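Local atomic coordinates of probable porin (Pseudomonas aeruginosa, PDB entry 4FSO), a protein that probably forms a channel that lets small solutes cross the outer membrane, as other porins of the OprD family do. Residues Gly108-Arg111 with Gln116-Tyr119; Pro127-Asn132 with Thr139-Ala144; Asp199-Val202 with Leu206-Gln209; Asp174-Cys179 with Ala185-Gly190. One frame throughout, in Å; residues are numbered along the deposited sequence.

Contact 1. Residues Gly108-Arg111 with Gln116-Tyr119. With C8E ((hydroxyethyloxy)tri(ethyloxy)octane), chain J.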
# COMPACT_ATOMS: atom_id res chain seq x y z
N GLY A 108 -12.04 -18.09 8.44
CA GLY A 108 -13.46 -18.20 8.65
C GLY A 108 -14.08 -16.82 8.84
O GLY A 108 -13.44 -15.93 9.39
N LYS A 109 -15.31 -16.65 8.39
CA LYS A 109 -16.01 -15.39 8.57
C LYS A 109 -17.43 -15.60 9.08
O LYS A 109 -18.05 -16.61 8.76
CB LYS A 109 -16.03 -14.58 7.27
CG LYS A 109 -16.57 -15.33 6.07
CD LYS A 109 -16.32 -14.59 4.77
CE LYS A 109 -17.10 -15.26 3.62
NZ LYS A 109 -16.58 -14.93 2.26
N MET A 110 -17.91 -14.67 9.91
CA MET A 110 -19.32 -14.60 10.25
C MET A 110 -19.87 -13.24 9.89
O MET A 110 -19.11 -12.29 9.70
CB MET A 110 -19.57 -14.79 11.74
CG MET A 110 -18.91 -15.98 12.35
SD MET A 110 -18.62 -15.54 14.06
CE MET A 110 -20.13 -14.64 14.35
N ARG A 111 -21.19 -13.15 9.83
CA ARG A 111 -21.85 -11.92 9.47
C ARG A 111 -23.24 -11.90 10.12
O ARG A 111 -23.93 -12.91 10.18
CB ARG A 111 -21.93 -11.83 7.94
CG ARG A 111 -22.82 -10.76 7.35
CD ARG A 111 -23.63 -11.36 6.20
NE ARG A 111 -24.62 -12.34 6.65
CZ ARG A 111 -25.45 -13.01 5.84
NH1 ARG A 111 -25.40 -12.82 4.53
NH2 ARG A 111 -26.33 -13.88 6.35
N GLN A 116 -19.36 -7.86 10.46
CA GLN A 116 -18.71 -9.09 10.05
C GLN A 116 -17.39 -9.33 10.78
O GLN A 116 -16.66 -8.40 11.11
CB GLN A 116 -18.52 -9.13 8.53
CG GLN A 116 -18.31 -7.76 7.92
CD GLN A 116 -19.11 -7.55 6.65
OE1 GLN A 116 -19.83 -6.55 6.51
NE2 GLN A 116 -18.99 -8.48 5.71
N PHE A 117 -17.10 -10.60 11.05
CA PHE A 117 -15.89 -10.99 11.76
C PHE A 117 -15.15 -11.99 10.90
O PHE A 117 -15.77 -12.76 10.18
CB PHE A 117 -16.24 -11.59 13.14
CG PHE A 117 -15.05 -12.13 13.89
CD1 PHE A 117 -14.12 -11.26 14.46
CD2 PHE A 117 -14.85 -13.49 14.01
CE1 PHE A 117 -13.01 -11.75 15.14
CE2 PHE A 117 -13.74 -13.99 14.69
CZ PHE A 117 -12.82 -13.12 15.25
N ARG A 118 -13.83 -11.98 10.96
CA ARG A 118 -13.03 -12.95 10.24
C ARG A 118 -11.90 -13.36 11.15
O ARG A 118 -11.42 -12.55 11.95
CB ARG A 118 -12.45 -12.37 8.94
CG ARG A 118 -13.47 -12.13 7.85
CD ARG A 118 -12.90 -11.30 6.71
NE ARG A 118 -12.01 -12.08 5.87
CZ ARG A 118 -10.79 -11.71 5.50
NH1 ARG A 118 -10.30 -10.53 5.90
NH2 ARG A 118 -10.07 -12.52 4.73
N TYR A 119 -11.48 -14.61 11.01
CA TYR A 119 -10.34 -15.11 11.75
C TYR A 119 -9.60 -16.00 10.78
O TYR A 119 -10.22 -16.78 10.07
CB TYR A 119 -10.80 -15.88 13.00
CG TYR A 119 -9.70 -16.21 14.00
CD1 TYR A 119 -8.41 -16.51 13.59
CD2 TYR A 119 -9.97 -16.22 15.36
CE1 TYR A 119 -7.41 -16.82 14.49
CE2 TYR A 119 -8.97 -16.52 16.28
CZ TYR A 119 -7.70 -16.82 15.84
OH TYR A 119 -6.71 -17.12 16.74
C1 C8E J . -9.62 -7.42 17.80
C2 C8E J . -10.59 -7.93 16.73
C3 C8E J . -11.57 -8.96 17.29
C4 C8E J . -12.67 -8.35 18.18
C5 C8E J . -13.49 -9.41 18.92
C6 C8E J . -14.98 -9.29 18.59
C7 C8E J . -15.64 -10.66 18.42
C8 C8E J . -17.08 -10.39 17.96
O9 C8E J . -17.72 -11.59 17.54
C10 C8E J . -18.10 -11.63 16.16
C11 C8E J . -19.57 -11.21 15.95
O12 C8E J . -20.03 -11.55 14.65
C13 C8E J . -21.08 -10.71 14.18
C14 C8E J . -22.05 -10.38 15.30
O15 C8E J . -22.37 -9.00 15.32

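Contact 2. Residues Pro127-Asn132 with Thr139-Ala144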
# COMPACT_ATOMS: atom_id res chain seq x y z
N PRO A 127 -4.95 2.37 6.31
CA PRO A 127 -3.89 3.37 6.56
C PRO A 127 -2.71 2.93 7.44
O PRO A 127 -1.58 3.33 7.16
CB PRO A 127 -4.66 4.53 7.21
CG PRO A 127 -6.00 4.45 6.55
CD PRO A 127 -6.28 2.96 6.53
N LEU A 128 -2.96 2.13 8.48
CA LEU A 128 -1.88 1.67 9.35
C LEU A 128 -1.13 0.46 8.75
O LEU A 128 0.01 0.16 9.13
CB LEU A 128 -2.43 1.39 10.76
CG LEU A 128 -2.56 2.53 11.80
CD1 LEU A 128 -2.78 3.90 11.21
CD2 LEU A 128 -3.68 2.25 12.77
N LEU A 129 -1.76 -0.21 7.79
CA LEU A 129 -1.15 -1.33 7.07
C LEU A 129 -1.69 -1.48 5.63
O LEU A 129 -2.76 -2.07 5.40
CB LEU A 129 -1.33 -2.64 7.87
CG LEU A 129 -0.35 -3.83 7.68
CD1 LEU A 129 -0.83 -5.07 8.42
CD2 LEU A 129 -0.05 -4.19 6.23
N LYS A 130 -0.96 -0.93 4.66
CA LYS A 130 -1.28 -1.17 3.24
C LYS A 130 -0.52 -2.41 2.89
O LYS A 130 0.70 -2.39 2.95
CB LYS A 130 -0.73 -0.06 2.33
CG LYS A 130 -1.40 1.28 2.46
CD LYS A 130 -2.91 1.17 2.31
CE LYS A 130 -3.39 1.20 0.86
NZ LYS A 130 -4.89 1.37 0.82
N TYR A 131 -1.20 -3.49 2.52
CA TYR A 131 -0.43 -4.66 2.11
C TYR A 131 0.31 -4.30 0.81
O TYR A 131 -0.19 -3.53 -0.05
CB TYR A 131 -1.29 -5.91 1.94
CG TYR A 131 -1.93 -6.02 0.57
CD1 TYR A 131 -2.87 -5.09 0.15
CD2 TYR A 131 -1.59 -7.05 -0.30
CE1 TYR A 131 -3.44 -5.17 -1.09
CE2 TYR A 131 -2.17 -7.15 -1.55
CZ TYR A 131 -3.10 -6.20 -1.93
OH TYR A 131 -3.70 -6.25 -3.17
N ASN A 132 1.53 -4.82 0.71
CA ASN A 132 2.40 -4.52 -0.40
C ASN A 132 2.13 -5.45 -1.58
O ASN A 132 2.02 -6.67 -1.42
CB ASN A 132 3.87 -4.58 0.02
CG ASN A 132 4.81 -4.02 -1.04
OD1 ASN A 132 4.38 -3.33 -1.99
ND2 ASN A 132 6.10 -4.29 -0.89
N THR A 139 2.14 -10.31 0.84
CA THR A 139 2.41 -10.72 2.20
C THR A 139 1.13 -11.33 2.74
O THR A 139 0.05 -11.07 2.23
CB THR A 139 2.77 -9.53 3.09
OG1 THR A 139 3.41 -8.52 2.29
CG2 THR A 139 3.69 -9.98 4.21
N LEU A 140 1.25 -12.14 3.77
CA LEU A 140 0.09 -12.82 4.29
C LEU A 140 0.06 -12.63 5.79
O LEU A 140 0.95 -13.09 6.48
CB LEU A 140 0.21 -14.31 3.97
CG LEU A 140 -1.12 -15.06 4.02
CD1 LEU A 140 -2.02 -14.54 2.92
CD2 LEU A 140 -0.93 -16.54 3.89
N PHE A 141 -0.96 -11.94 6.30
CA PHE A 141 -1.03 -11.77 7.75
C PHE A 141 -2.03 -12.72 8.35
O PHE A 141 -2.90 -13.24 7.65
CB PHE A 141 -1.31 -10.32 8.13
CG PHE A 141 -0.19 -9.40 7.75
CD1 PHE A 141 0.78 -9.05 8.67
CD2 PHE A 141 -0.09 -8.92 6.45
CE1 PHE A 141 1.83 -8.21 8.31
CE2 PHE A 141 0.96 -8.07 6.08
CZ PHE A 141 1.92 -7.71 7.01
N HIS A 142 -1.87 -12.98 9.64
CA HIS A 142 -2.79 -13.87 10.34
C HIS A 142 -3.39 -13.20 11.55
O HIS A 142 -2.71 -12.51 12.31
CB HIS A 142 -2.11 -15.19 10.69
CG HIS A 142 -2.08 -16.14 9.53
ND1 HIS A 142 -1.38 -15.88 8.37
CD2 HIS A 142 -2.71 -17.32 9.34
CE1 HIS A 142 -1.56 -16.88 7.52
NE2 HIS A 142 -2.36 -17.77 8.08
N GLY A 143 -4.69 -13.38 11.72
CA GLY A 143 -5.37 -12.74 12.82
C GLY A 143 -6.86 -12.58 12.64
O GLY A 143 -7.52 -13.43 12.08
N ALA A 144 -7.37 -11.46 13.13
CA ALA A 144 -8.80 -11.30 13.31
C ALA A 144 -9.22 -9.92 12.84
O ALA A 144 -8.52 -8.92 13.08
CB ALA A 144 -9.18 -11.50 14.78

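Contact 3. Residues Asp199-Val202 with Leu206-Gln209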
# COMPACT_ATOMS: atom_id res chain seq x y z
N ASP A 199 -14.36 5.38 10.02
CA ASP A 199 -14.52 6.07 8.73
C ASP A 199 -15.85 6.82 8.67
O ASP A 199 -16.91 6.19 8.68
CB ASP A 199 -14.50 5.08 7.56
CG ASP A 199 -13.14 4.46 7.34
OD1 ASP A 199 -12.14 5.20 7.51
OD2 ASP A 199 -13.07 3.25 6.98
N TYR A 200 -15.82 8.14 8.60
CA TYR A 200 -17.05 8.92 8.54
C TYR A 200 -17.18 9.51 7.16
O TYR A 200 -16.33 10.29 6.74
CB TYR A 200 -17.01 10.03 9.58
CG TYR A 200 -18.26 10.89 9.66
CD1 TYR A 200 -19.48 10.46 9.13
CD2 TYR A 200 -18.23 12.13 10.29
CE1 TYR A 200 -20.62 11.25 9.21
CE2 TYR A 200 -19.35 12.92 10.38
CZ TYR A 200 -20.54 12.48 9.85
OH TYR A 200 -21.65 13.30 9.95
N GLN A 201 -18.22 9.11 6.43
CA GLN A 201 -18.44 9.66 5.10
C GLN A 201 -19.44 10.80 5.20
O GLN A 201 -20.64 10.60 5.08
CB GLN A 201 -18.91 8.59 4.09
CG GLN A 201 -19.01 9.08 2.62
CD GLN A 201 -17.67 9.10 1.85
OE1 GLN A 201 -16.95 8.09 1.79
NE2 GLN A 201 -17.35 10.24 1.24
N VAL A 202 -18.90 11.99 5.44
CA VAL A 202 -19.69 13.20 5.67
C VAL A 202 -20.66 13.48 4.54
O VAL A 202 -21.85 13.67 4.78
CB VAL A 202 -18.77 14.39 5.86
CG1 VAL A 202 -19.58 15.58 6.34
CG2 VAL A 202 -17.65 14.05 6.84
N LEU A 206 -16.91 13.66 0.52
CA LEU A 206 -15.96 13.80 1.62
C LEU A 206 -15.95 12.69 2.68
O LEU A 206 -16.97 12.37 3.28
CB LEU A 206 -16.14 15.15 2.29
CG LEU A 206 -15.32 15.37 3.56
CD1 LEU A 206 -13.81 15.41 3.28
CD2 LEU A 206 -15.80 16.64 4.29
N LEU A 207 -14.76 12.16 2.91
CA LEU A 207 -14.56 11.06 3.82
C LEU A 207 -13.49 11.41 4.88
O LEU A 207 -12.38 11.84 4.56
CB LEU A 207 -14.19 9.81 3.01
CG LEU A 207 -13.50 8.62 3.66
CD1 LEU A 207 -14.34 8.03 4.77
CD2 LEU A 207 -13.19 7.56 2.61
N LEU A 208 -13.86 11.25 6.14
CA LEU A 208 -13.00 11.54 7.28
C LEU A 208 -12.54 10.23 7.88
O LEU A 208 -13.27 9.26 7.90
CB LEU A 208 -13.76 12.37 8.33
CG LEU A 208 -13.60 13.89 8.26
CD1 LEU A 208 -13.61 14.36 6.81
CD2 LEU A 208 -14.73 14.53 9.03
N GLN A 209 -11.31 10.21 8.37
CA GLN A 209 -10.74 8.96 8.82
C GLN A 209 -9.93 9.11 10.08
O GLN A 209 -9.00 9.91 10.13
CB GLN A 209 -9.82 8.40 7.76
CG GLN A 209 -10.48 7.96 6.48
CD GLN A 209 -9.49 7.19 5.62
OE1 GLN A 209 -8.49 7.74 5.13
NE2 GLN A 209 -9.73 5.89 5.47

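Contact 4. Residues Asp174-Cys179 with Ala185-Gly190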
# COMPACT_ATOMS: atom_id res chain seq x y z
N ASP A 174 6.98 -13.89 12.88
CA ASP A 174 6.47 -12.80 13.70
C ASP A 174 6.63 -11.41 13.09
O ASP A 174 7.63 -11.12 12.43
CB ASP A 174 7.11 -12.81 15.07
CG ASP A 174 6.13 -12.48 16.14
OD1 ASP A 174 5.27 -11.61 15.87
OD2 ASP A 174 6.21 -13.10 17.22
N ILE A 175 5.65 -10.55 13.35
CA ILE A 175 5.52 -9.26 12.67
C ILE A 175 6.66 -8.28 12.96
O ILE A 175 7.14 -8.17 14.08
CB ILE A 175 4.17 -8.64 12.98
CG1 ILE A 175 3.07 -9.68 12.77
CG2 ILE A 175 3.95 -7.38 12.16
CD1 ILE A 175 1.69 -9.10 12.44
N ARG A 176 7.09 -7.59 11.92
CA ARG A 176 8.35 -6.87 11.93
C ARG A 176 8.18 -5.44 11.56
O ARG A 176 7.33 -5.06 10.76
CB ARG A 176 9.30 -7.48 10.91
CG ARG A 176 10.18 -8.54 11.44
CD ARG A 176 10.69 -9.43 10.33
NE ARG A 176 11.66 -10.38 10.85
CZ ARG A 176 11.36 -11.42 11.63
NH1 ARG A 176 10.10 -11.67 11.99
NH2 ARG A 176 12.34 -12.22 12.05
N LEU A 177 9.06 -4.65 12.14
CA LEU A 177 9.20 -3.27 11.82
C LEU A 177 9.96 -3.20 10.51
O LEU A 177 10.98 -3.88 10.32
CB LEU A 177 10.00 -2.59 12.91
CG LEU A 177 10.21 -1.10 12.71
CD1 LEU A 177 8.91 -0.36 12.87
CD2 LEU A 177 11.23 -0.65 13.70
N HIS A 178 9.47 -2.38 9.58
CA HIS A 178 10.19 -2.18 8.34
C HIS A 178 11.51 -1.49 8.68
O HIS A 178 11.56 -0.59 9.53
CB HIS A 178 9.38 -1.33 7.38
CG HIS A 178 10.10 -1.05 6.09
ND1 HIS A 178 10.77 0.13 5.85
CD2 HIS A 178 10.27 -1.82 4.99
CE1 HIS A 178 11.31 0.08 4.65
NE2 HIS A 178 11.03 -1.09 4.10
N CYS A 179 12.57 -1.91 8.02
CA CYS A 179 13.89 -1.49 8.42
C CYS A 179 14.80 -1.33 7.21
O CYS A 179 15.96 -0.92 7.34
CB CYS A 179 14.48 -2.54 9.39
SG CYS A 179 15.32 -3.93 8.56
N ALA A 185 16.35 -0.91 13.60
CA ALA A 185 17.08 -2.16 13.53
C ALA A 185 16.27 -3.28 12.85
O ALA A 185 15.04 -3.36 12.98
CB ALA A 185 17.58 -2.58 14.93
N CYS A 186 16.97 -4.12 12.10
CA CYS A 186 16.33 -5.21 11.40
C CYS A 186 15.94 -6.30 12.38
O CYS A 186 16.57 -6.43 13.44
CB CYS A 186 17.26 -5.74 10.30
SG CYS A 186 17.20 -4.71 8.80
N ASP A 187 14.88 -7.06 12.06
CA ASP A 187 14.41 -8.17 12.90
C ASP A 187 13.87 -7.66 14.26
O ASP A 187 14.02 -8.32 15.29
CB ASP A 187 15.53 -9.21 13.08
CG ASP A 187 15.01 -10.62 13.35
OD1 ASP A 187 13.99 -10.77 14.06
OD2 ASP A 187 15.64 -11.59 12.87
N THR A 188 13.26 -6.48 14.25
CA THR A 188 12.62 -5.96 15.45
C THR A 188 11.21 -6.49 15.46
O THR A 188 10.47 -6.27 14.51
CB THR A 188 12.48 -4.44 15.39
OG1 THR A 188 13.74 -3.85 15.03
CG2 THR A 188 11.99 -3.90 16.74
N THR A 189 10.83 -7.16 16.53
CA THR A 189 9.61 -7.96 16.48
C THR A 189 8.56 -7.47 17.46
O THR A 189 8.89 -6.93 18.51
CB THR A 189 9.94 -9.47 16.68
OG1 THR A 189 9.83 -10.15 15.42
CG2 THR A 189 9.03 -10.14 17.74
N GLY A 190 7.29 -7.65 17.11
CA GLY A 190 6.22 -7.39 18.07
C GLY A 190 5.33 -8.60 18.26
O GLY A 190 5.14 -9.39 17.34
O HOH W 1 12.71 -5.21 11.73

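Contact 1. Residues Gly108-Arg111 with Gln116-Tyr119
Met110 and Phe117 sit opposite each other on a beta hairpin of the porin barrel, where strand 101-112 turns back into strand 115-119. They form an antiparallel hydrogen-bonded pair: Met110 N donates to Phe117 O over 2.9 Å, and Phe117 N returns a bond to Met110 O at 3.0 Å. Gly108 and Tyr119, two residues along, form the next hydrogen-bonded pair. On the side of Met110 and Phe117, Met110 SD comes obliquely to the ring, 4.3 Å from Phe117 CD2. With its CG anti to the backbone N (chi1 175°), the Phe117 ring lies alongside a bound C8E detergent molecule. The octyl carbon C3 of C8E meets the ring at its edge, 3.8 Å from Phe117 CE1, and C10 of the detergent lies 3.5 Å from Phe117 CB. Detergent on this face is consistent with its looking toward the membrane.

The other face illustrates the polar side of a barrel strand. Lys109 CB touches Arg118 CG at 3.6 Å in a non-hydrogen-bonded pair, while Lys109 NZ and Arg118 NE stay 6.5 Å apart. Asp66 lies within reach of both charges, holding Lys109 in a salt bridge and Arg118 in a weak, long ion pair. Tyr56 adds a cation-pi contact to the buried Lys109, whose extended chain delivers NZ into a hydrogen bond with Ser54 O.

Contact 2. Residues Pro127-Asn132 with Thr139-Ala144
Leu129 and Phe141 carry the apolar part of this contact, their side chains approaching from opposite directions. Methyl CD1 of Leu129 stands over the middle of the aromatic face, 4.0 Å from the centroid of the Phe141 ring and only 8° off its normal, which makes a CH-pi contact. The other methyl lies above the same face but out past the rim, Leu129 CD2 being 4.0 Å from Phe141 CE2. Placing CG of Leu129 anti to the backbone N (chi1 -155°) is what carries both methyls across to the ring. Leu161 of strand 154-165 touches both residues, and the Tyr164 ring meets that of Phe141 with the planes about 25° apart.

Both segments belong to the long excursion of the chain between strands 121-126 and 144-148. Short strands 129-131 and 140-142 each pair antiparallel with strand 121-126. The position is consistent with the inward-folded loop that narrows the pore in OprD-type porins.

The polar interactions run outward, for no hydrogen bond joins the two segments. Thr139 and Asn132 approach only loosely, Asn132 O lying 4.3 Å from Thr139 N. The hydroxyl OG1 of the buried Thr139 bonds instead to Gly293 O, while Asn132 OD1 has weak bonds to Gly134 N and Asn295 ND2. Backbone bonds of Lys130 with Asn295 and of Asn132 with Gly293 extend the pairing to short strand 294-295.

Contact 3. Residues Asp199-Val202 with Leu206-Gln209
Asp199 and Gln209 turn the same way about their first torsions, each with CG beside its own backbone N (chi1 -70° and -67°), and their side chains run alongside each other. The amide then closes a hydrogen bond from Gln209 NE2 to Asp199 OD1 at 3.2 Å. The acceptor lies close to the amide plane of Gln209 but is met from above the carboxylate plane. Both ends have further partners: Asp199 OD1 takes a bond from Gln197 NE2, and Gln209 OE1 bonds to Tyr223 OH. Gln201 bends at chi2 (82°) and crosses Leu207 at about a right angle, bringing OE1 of Gln201 to 3.5 Å from Leu207 CB; its NE2 bonds to Asn203 O.

The segments form a beta hairpin of the barrel, strand 193-203 turning tightly into strand 206-215. Tyr200 and Leu208 are the hydrogen-bonded pair that ties it: Leu208 N reaches Tyr200 O at 2.7 Å and Tyr200 N reaches Leu208 O at 2.9 Å.

On the Tyr200 and Leu208 side the packing is apolar. Val202 CG2 and Leu208 CD2 meet at 3.7 Å, and the same CG2 of Val202 lies over one face of the Tyr200 ring, offset toward its rim. Val202 CB also rests 4.0 Å from Leu206 CD2, and a detergent molecule, C8E, touches Leu206.

Contact 4. Residues Asp174-Cys179 with Ala185-Gly190
Cys179 and Cys186 are joined covalently, their SG atoms 2.0 Å apart in a disulfide with a chi3 of 78°. Of all the residues here, Cys179 has the most surface buried by the contact; its partner is exposed and poorly ordered. The bond closes a long loop of the porin barrel on itself, a cross-link that limits how far its two limbs can separate.

Arg176, next in buried surface, stretches from CG to NE and brings NH2 to 3.0 Å from Asp187 OD1. This salt bridge works by charge alone, since the oxygen lies well out of the guanidinium plane and no N-H points at it. Thr189 OG1 lies over one face of the same group, and Arg176 NH1 makes a weak bond to Asp174 O.

Thr188 supplies the third meeting point, mainly through its backbone. Its carbonyl O accepts from Leu177 N at 3.2 Å, while Thr188 CB packs 4.0 Å from Leu177 CB. A water accepts from Thr188 N and donates to Leu177 O and Ala185 O, knitting the limbs together where direct backbone pairing stops. Further along, Gly190 N bonds to Ile175 O at 3.1 Å; with the Leu177 N to Thr188 O bond it makes a single backbone bridge at Arg176 and Thr189.

The loop lies between strands 173-174 and 193-203. His178 stacks on Tyr290, and Arg176 and His178 form backbone bonds with Asp292 and Tyr290. Ile175 packs on Leu161 and Arg176 on Tyr164, both residues of strand 154-165.

How the contacts relate
Contact 2 is the hub of the four. It touches contact 1 where Tyr119 CD1 lies 3.5 Å from Gly143 O, contact 4 where Phe141 CD1 meets Ile175 CD1 at 3.9 Å, and contact 3 where Pro127 CG packs 4.1 Å from Gln209 NE2. Contacts 1 and 3 are both hairpins of the barrel wall, their centres about 24 Å apart, and each is met by detergent. Contacts 2 and 4 belong to long loops, with centres about 14 Å apart. Contacts 3 and 4 are the most widely separated, about 32 Å between centres. A bound calcium ion lies about 8 Å from the Lys109 side chain in contact 1.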